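Local structure of thioredoxin-like protein (3TY1) at residues A173-L178 against D194-H199; H204-I209 against R333-Q338. The protein probably binds carbohydrate, as a putative aldose 1-epimerase of the galactose mutarotase-like superfamily, though its own substrate and activity are not established. All blocks are in the same frame, centred on the assembly; numbering follows the deposited sequence.

Interaction 1: A173-L178 against D194-H199; sequences ADLQTL and DVLTNH
Residues 173-178 and 194-199 lie on the two arms of an antiparallel beta hairpin, strands 173-183 and 189-198, in the large antiparallel sheet of this supersandwich fold, with His199 just past the strand end. The backbone ladder comes first. Gln176 and Thr197 form a hydrogen-bonded pair, with Thr197 N to Gln176 O at 2.8 Å and nearly straight; Leu178 and Val195 form another, in which both donors sit above the plane of the carbonyl they meet. Where strand 194-198 ends, His199 N still reaches Asp174 O almost along the C=O axis.

Van der Waals contacts lie on the face carrying Leu175, Thr177, Leu196 and Asn198. Leu196 CD1 touches the Thr177 hydroxyl OG1 at 3.3 Å and Leu175 CB at 4.2 Å, while Leu175 CD2 lies against Asn198 CB. Tyr119 of strand 114-119 also packs on Thr177 and Leu196.

Polar side chains gather at the end of the hairpin near His199. A water links Asp174 OD2 to His199 O, and Ser168 OG bonds Asp174 OD1. Asp174 OD1 also takes an almost linear bond from Gln176 NE2 (3.0 Å), which helps hold the Gln176 amide stacked over one face of the His199 ring, planes 17° apart, with Gln176 CD 3.6 Å from His199 CD2.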
loop_
_atom_site.group_PDB
_atom_site.type_symbol
_atom_site.label_atom_id
_atom_site.label_comp_id
_atom_site.label_asym_id
_atom_site.label_seq_id
_atom_site.Cartn_x
_atom_site.Cartn_y
_atom_site.Cartn_z
ATOM N N ALA A 173 4.584 19.875 3.422
ATOM C CA ALA A 173 5.685 19.784 4.393
ATOM C C ALA A 173 6.971 19.241 3.782
ATOM O O ALA A 173 6.956 18.581 2.740
ATOM C CB ALA A 173 5.254 18.897 5.547
ATOM N N ASP A 174 8.095 19.593 4.395
ATOM C CA ASP A 174 9.365 18.935 4.089
ATOM C C ASP A 174 10.141 18.841 5.391
ATOM O O ASP A 174 11.107 19.582 5.656
ATOM C CB ASP A 174 10.167 19.600 2.946
ATOM C CG ASP A 174 11.261 18.658 2.369
ATOM O OD1 ASP A 174 11.360 17.475 2.828
ATOM O OD2 ASP A 174 12.010 19.075 1.445
ATOM N N LEU A 175 9.648 17.957 6.241
ATOM C CA LEU A 175 10.267 17.649 7.505
ATOM C C LEU A 175 11.101 16.398 7.305
ATOM O O LEU A 175 10.636 15.424 6.684
ATOM C CB LEU A 175 9.201 17.422 8.565
ATOM C CG LEU A 175 8.384 18.614 9.074
ATOM C CD1 LEU A 175 7.430 18.057 10.096
ATOM C CD2 LEU A 175 9.258 19.735 9.660
ATOM N N GLN A 176 12.337 16.419 7.801
ATOM C CA GLN A 176 13.217 15.268 7.686
ATOM C C GLN A 176 13.997 15.098 8.987
ATOM O O GLN A 176 14.523 16.064 9.518
ATOM C CB GLN A 176 14.194 15.446 6.516
ATOM C CG GLN A 176 13.554 15.858 5.185
ATOM C CD GLN A 176 14.550 15.907 4.026
ATOM O OE1 GLN A 176 15.680 15.458 4.144
ATOM N NE2 GLN A 176 14.115 16.415 2.905
ATOM N N THR A 177 14.105 13.867 9.459
ATOM C CA THR A 177 14.806 13.562 10.695
ATOM C C THR A 177 16.002 12.673 10.441
ATOM O O THR A 177 15.839 11.576 9.913
ATOM C CB THR A 177 13.873 12.845 11.673
ATOM O OG1 THR A 177 12.741 13.682 11.890
ATOM C CG2 THR A 177 14.605 12.593 13.010
ATOM N N LEU A 178 17.194 13.170 10.765
ATOM C CA LEU A 178 18.400 12.359 10.698
ATOM C C LEU A 178 18.473 11.707 12.052
ATOM O O LEU A 178 18.890 12.336 13.034
ATOM C CB LEU A 178 19.655 13.169 10.374
ATOM C CG LEU A 178 20.971 12.370 10.220
ATOM C CD1 LEU A 178 20.848 11.262 9.167
ATOM C CD2 LEU A 178 22.167 13.319 9.877
ATOM N N ASP A 194 18.917 12.416 17.614
ATOM C CA ASP A 194 18.163 12.678 16.414
ATOM C C ASP A 194 18.124 14.183 16.168
ATOM O O ASP A 194 18.125 14.978 17.126
ATOM C CB ASP A 194 16.704 12.140 16.505
ATOM C CG ASP A 194 16.621 10.663 16.827
ATOM O OD1 ASP A 194 17.584 9.887 16.540
ATOM O OD2 ASP A 194 15.574 10.270 17.406
ATOM N N VAL A 195 18.055 14.566 14.894
ATOM C CA VAL A 195 17.921 15.959 14.497
ATOM C C VAL A 195 16.794 16.089 13.457
ATOM O O VAL A 195 16.899 15.575 12.354
ATOM C CB VAL A 195 19.232 16.558 13.902
ATOM C CG1 VAL A 195 19.034 18.061 13.584
ATOM C CG2 VAL A 195 20.440 16.351 14.841
ATOM N N LEU A 196 15.708 16.743 13.841
ATOM C CA LEU A 196 14.599 17.049 12.939
ATOM C C LEU A 196 14.941 18.380 12.281
ATOM O O LEU A 196 15.318 19.340 12.992
ATOM C CB LEU A 196 13.307 17.207 13.729
ATOM C CG LEU A 196 12.063 17.726 12.997
ATOM C CD1 LEU A 196 11.559 16.718 11.999
ATOM C CD2 LEU A 196 11.005 18.076 13.992
ATOM N N THR A 197 14.830 18.444 10.961
ATOM C CA THR A 197 15.040 19.689 10.228
ATOM C C THR A 197 13.860 20.000 9.325
ATOM O O THR A 197 13.326 19.127 8.625
ATOM C CB THR A 197 16.335 19.673 9.402
ATOM O OG1 THR A 197 17.431 19.415 10.274
ATOM C CG2 THR A 197 16.587 20.995 8.711
ATOM N N ASN A 198 13.445 21.266 9.359
ATOM C CA ASN A 198 12.401 21.750 8.468
ATOM C C ASN A 198 13.093 22.290 7.226
ATOM O O ASN A 198 13.702 23.357 7.263
ATOM C CB ASN A 198 11.558 22.827 9.138
ATOM C CG ASN A 198 10.515 23.399 8.220
ATOM O OD1 ASN A 198 10.284 22.884 7.136
ATOM N ND2 ASN A 198 9.839 24.437 8.668
ATOM N N HIS A 199 13.028 21.524 6.137
ATOM C CA HIS A 199 13.666 21.924 4.872
ATOM C C HIS A 199 12.800 22.843 4.030
ATOM O O HIS A 199 13.220 23.252 2.954
ATOM C CB HIS A 199 14.047 20.681 4.050
ATOM C CG HIS A 199 15.164 19.874 4.635
ATOM N ND1 HIS A 199 16.418 19.829 4.069
ATOM C CD2 HIS A 199 15.209 19.052 5.707
ATOM C CE1 HIS A 199 17.199 19.041 4.786
ATOM N NE2 HIS A 199 16.491 18.551 5.786
HETATM O O HOH W 1 7.986 21.622 6.395
HETATM O O HOH W 2 11.836 21.641 0.712
#

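Interaction 2: H204-I209 against R333-Q338; sequences HDYQII and RVKQLQ
Tyr206 makes the largest single share of this contact, and its side chain can be followed outward from the strand. CB leaves on the face shared with His204, Lys335 and Leu337, and chi1 of 75° puts CG in the crowded position between the backbone N and the carbonyl carbon. From there the ring extends over strand 335-337: Tyr206 CD1 meets Leu337 CB at 3.8 Å, and Tyr206 CE1 comes to 3.5 Å from Lys335 CB. Tyr206 CZ lies 3.6 Å from the same Lys335 CB, which sits over one ring face in a CH-pi contact, and at the tip OH still touches Lys335 CB and CG. Gln336 O lies near the ring plane, at the CE1 edge. Ala343 and Phe345 of strand 342-352 also pack against this tyrosine.

Beneath the ring, short strand 335-337 pairs antiparallel with the start of strand 204-214, a member of a mixed sheet that packs beside the large antiparallel one in the supersandwich. His204 and Leu337 exchange two good backbone bonds. At Tyr206 and Lys335 the ladder loosens: Tyr206 N reaches Lys335 O at 3.0 Å, but the return bond from Lys335 N is weak. The axes run 126° apart, so the strands splay soon afterwards.

Asp205 and Gln336 share the opposite face. Just before the short strand, Val334 CG1 lies across the Asp205 carboxylate, 3.6 Å from Asp205 CG, and Val334 CG2 reaches the Gln207 amide, whose NE2 bonds Ser320 OG. The Lys335 chain is bent at chi2 and chi4, and Lys335 NZ bonds both Thr319 O and, at 2.8 Å, Arg333 O on a lone pair.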
loop_
_atom_site.group_PDB
_atom_site.type_symbol
_atom_site.label_atom_id
_atom_site.label_comp_id
_atom_site.label_asym_id
_atom_site.label_seq_id
_atom_site.Cartn_x
_atom_site.Cartn_y
_atom_site.Cartn_z
ATOM N N HIS A 204 6.558 25.038 10.041
ATOM C CA HIS A 204 5.669 23.900 10.088
ATOM C C HIS A 204 5.555 23.356 11.505
ATOM O O HIS A 204 6.530 23.356 12.287
ATOM C CB HIS A 204 6.101 22.808 9.100
ATOM C CG HIS A 204 4.987 21.891 8.742
ATOM N ND1 HIS A 204 4.536 20.910 9.599
ATOM C CD2 HIS A 204 4.182 21.844 7.657
ATOM C CE1 HIS A 204 3.504 20.297 9.053
ATOM N NE2 HIS A 204 3.262 20.848 7.878
ATOM N N ASP A 205 4.352 22.916 11.843
ATOM C CA ASP A 205 4.109 22.211 13.106
ATOM C C ASP A 205 4.877 20.881 13.175
ATOM O O ASP A 205 5.169 20.291 12.149
ATOM C CB ASP A 205 2.614 21.868 13.274
ATOM C CG ASP A 205 1.752 23.064 13.578
ATOM O OD1 ASP A 205 2.258 24.193 13.805
ATOM O OD2 ASP A 205 0.536 22.847 13.597
ATOM N N TYR A 206 5.232 20.459 14.385
ATOM C CA TYR A 206 5.751 19.120 14.592
ATOM C C TYR A 206 5.365 18.672 15.980
ATOM O O TYR A 206 5.077 19.502 16.844
ATOM C CB TYR A 206 7.262 19.041 14.370
ATOM C CG TYR A 206 8.133 19.636 15.475
ATOM C CD1 TYR A 206 8.487 20.994 15.476
ATOM C CD2 TYR A 206 8.597 18.838 16.502
ATOM C CE1 TYR A 206 9.301 21.515 16.490
ATOM C CE2 TYR A 206 9.393 19.340 17.503
ATOM C CZ TYR A 206 9.746 20.660 17.502
ATOM O OH TYR A 206 10.530 21.077 18.536
ATOM N N GLN A 207 5.292 17.358 16.137
ATOM C CA GLN A 207 5.088 16.686 17.406
ATOM C C GLN A 207 5.914 15.406 17.429
ATOM O O GLN A 207 6.074 14.769 16.390
ATOM C CB GLN A 207 3.641 16.272 17.603
ATOM C CG GLN A 207 2.599 17.361 17.528
ATOM C CD GLN A 207 1.223 16.765 17.581
ATOM O OE1 GLN A 207 0.687 16.346 16.543
ATOM N NE2 GLN A 207 0.644 16.681 18.796
ATOM N N ILE A 208 6.386 14.997 18.603
ATOM C CA ILE A 208 7.104 13.700 18.712
ATOM C C ILE A 208 6.935 13.080 20.083
ATOM O O ILE A 208 7.004 13.771 21.069
ATOM C CB ILE A 208 8.617 13.851 18.357
ATOM C CG1 ILE A 208 9.410 12.526 18.443
ATOM C CG2 ILE A 208 9.286 14.957 19.218
ATOM C CD1 ILE A 208 8.933 11.421 17.466
ATOM N N ILE A 209 6.740 11.753 20.122
ATOM C CA ILE A 209 6.762 10.986 21.345
ATOM C C ILE A 209 7.768 9.853 21.072
ATOM O O ILE A 209 7.641 9.152 20.041
ATOM C CB ILE A 209 5.349 10.392 21.688
ATOM C CG1 ILE A 209 4.320 11.495 21.908
ATOM C CG2 ILE A 209 5.452 9.451 22.884
ATOM C CD1 ILE A 209 2.906 11.013 22.209
ATOM N N ARG A 333 0.505 22.572 22.984
ATOM C CA ARG A 333 1.726 21.769 23.070
ATOM C C ARG A 333 2.354 21.465 21.694
ATOM O O ARG A 333 3.513 21.049 21.645
ATOM C CB ARG A 333 1.471 20.492 23.865
ATOM C CG ARG A 333 1.281 20.750 25.352
ATOM C CD ARG A 333 1.093 19.428 26.086
ATOM N NE ARG A 333 -0.197 18.809 25.771
ATOM C CZ ARG A 333 -1.337 19.070 26.409
ATOM N NH1 ARG A 333 -1.369 19.919 27.436
ATOM N NH2 ARG A 333 -2.457 18.466 26.035
ATOM N N VAL A 334 1.621 21.694 20.592
ATOM C CA VAL A 334 2.191 21.505 19.257
ATOM C C VAL A 334 3.279 22.577 19.041
ATOM O O VAL A 334 3.009 23.752 19.125
ATOM C CB VAL A 334 1.118 21.566 18.162
ATOM C CG1 VAL A 334 1.751 21.511 16.781
ATOM C CG2 VAL A 334 0.149 20.418 18.351
ATOM N N LYS A 335 4.503 22.133 18.788
ATOM C CA LYS A 335 5.650 23.016 18.603
ATOM C C LYS A 335 5.681 23.397 17.131
ATOM O O LYS A 335 5.023 22.744 16.322
ATOM C CB LYS A 335 6.945 22.254 19.006
ATOM C CG LYS A 335 6.934 21.521 20.418
ATOM C CD LYS A 335 6.551 22.481 21.594
ATOM C CE LYS A 335 6.659 21.888 23.051
ATOM N NZ LYS A 335 5.498 21.073 23.598
ATOM N N GLN A 336 6.408 24.461 16.798
ATOM C CA GLN A 336 6.606 24.940 15.424
ATOM C C GLN A 336 8.115 24.986 15.117
ATOM O O GLN A 336 8.918 25.319 15.998
ATOM C CB GLN A 336 6.009 26.341 15.266
ATOM C CG GLN A 336 4.474 26.389 15.358
ATOM C CD GLN A 336 3.953 26.271 16.784
ATOM O OE1 GLN A 336 4.469 26.920 17.701
ATOM N NE2 GLN A 336 2.923 25.450 16.973
ATOM N N LEU A 337 8.512 24.644 13.894
ATOM C CA LEU A 337 9.912 24.690 13.487
ATOM C C LEU A 337 10.007 25.683 12.342
ATOM O O LEU A 337 9.304 25.560 11.332
ATOM C CB LEU A 337 10.399 23.287 13.092
ATOM C CG LEU A 337 11.886 22.893 13.152
ATOM C CD1 LEU A 337 12.593 23.305 14.453
ATOM C CD2 LEU A 337 12.019 21.360 12.895
ATOM N N GLN A 338 10.854 26.699 12.520
ATOM C CA GLN A 338 11.011 27.761 11.532
ATOM C C GLN A 338 11.694 27.262 10.263
ATOM O O GLN A 338 12.341 26.222 10.301
ATOM C CB GLN A 338 11.796 28.925 12.162
ATOM C CG GLN A 338 11.054 29.608 13.330
ATOM C CD GLN A 338 9.671 30.082 12.928
ATOM O OE1 GLN A 338 8.669 29.709 13.536
ATOM N NE2 GLN A 338 9.609 30.834 11.857
#

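How the interactions relate
Interaction 1 is the more buried of the two, a regular ladder between consecutive strands of the large sheet. Interaction 2 is only partly buried and joins segments 124 residues apart in a splayed pairing on a mixed sheet. Their chemistry differs accordingly: stacking of an amide on a histidine and bridging waters in the first, a tyrosine face under a lysine methylene in the second. Strands 189-198 and 204-214 follow each other in the chain, and the two contacts touch, their centres about 11 Å apart. Leu196 CD2 packs on Tyr206 CD2 at 3.6 Å, and Asn198 ND2 probably hydrogen-bonds Leu337 O, linking the large sheet to the mixed one.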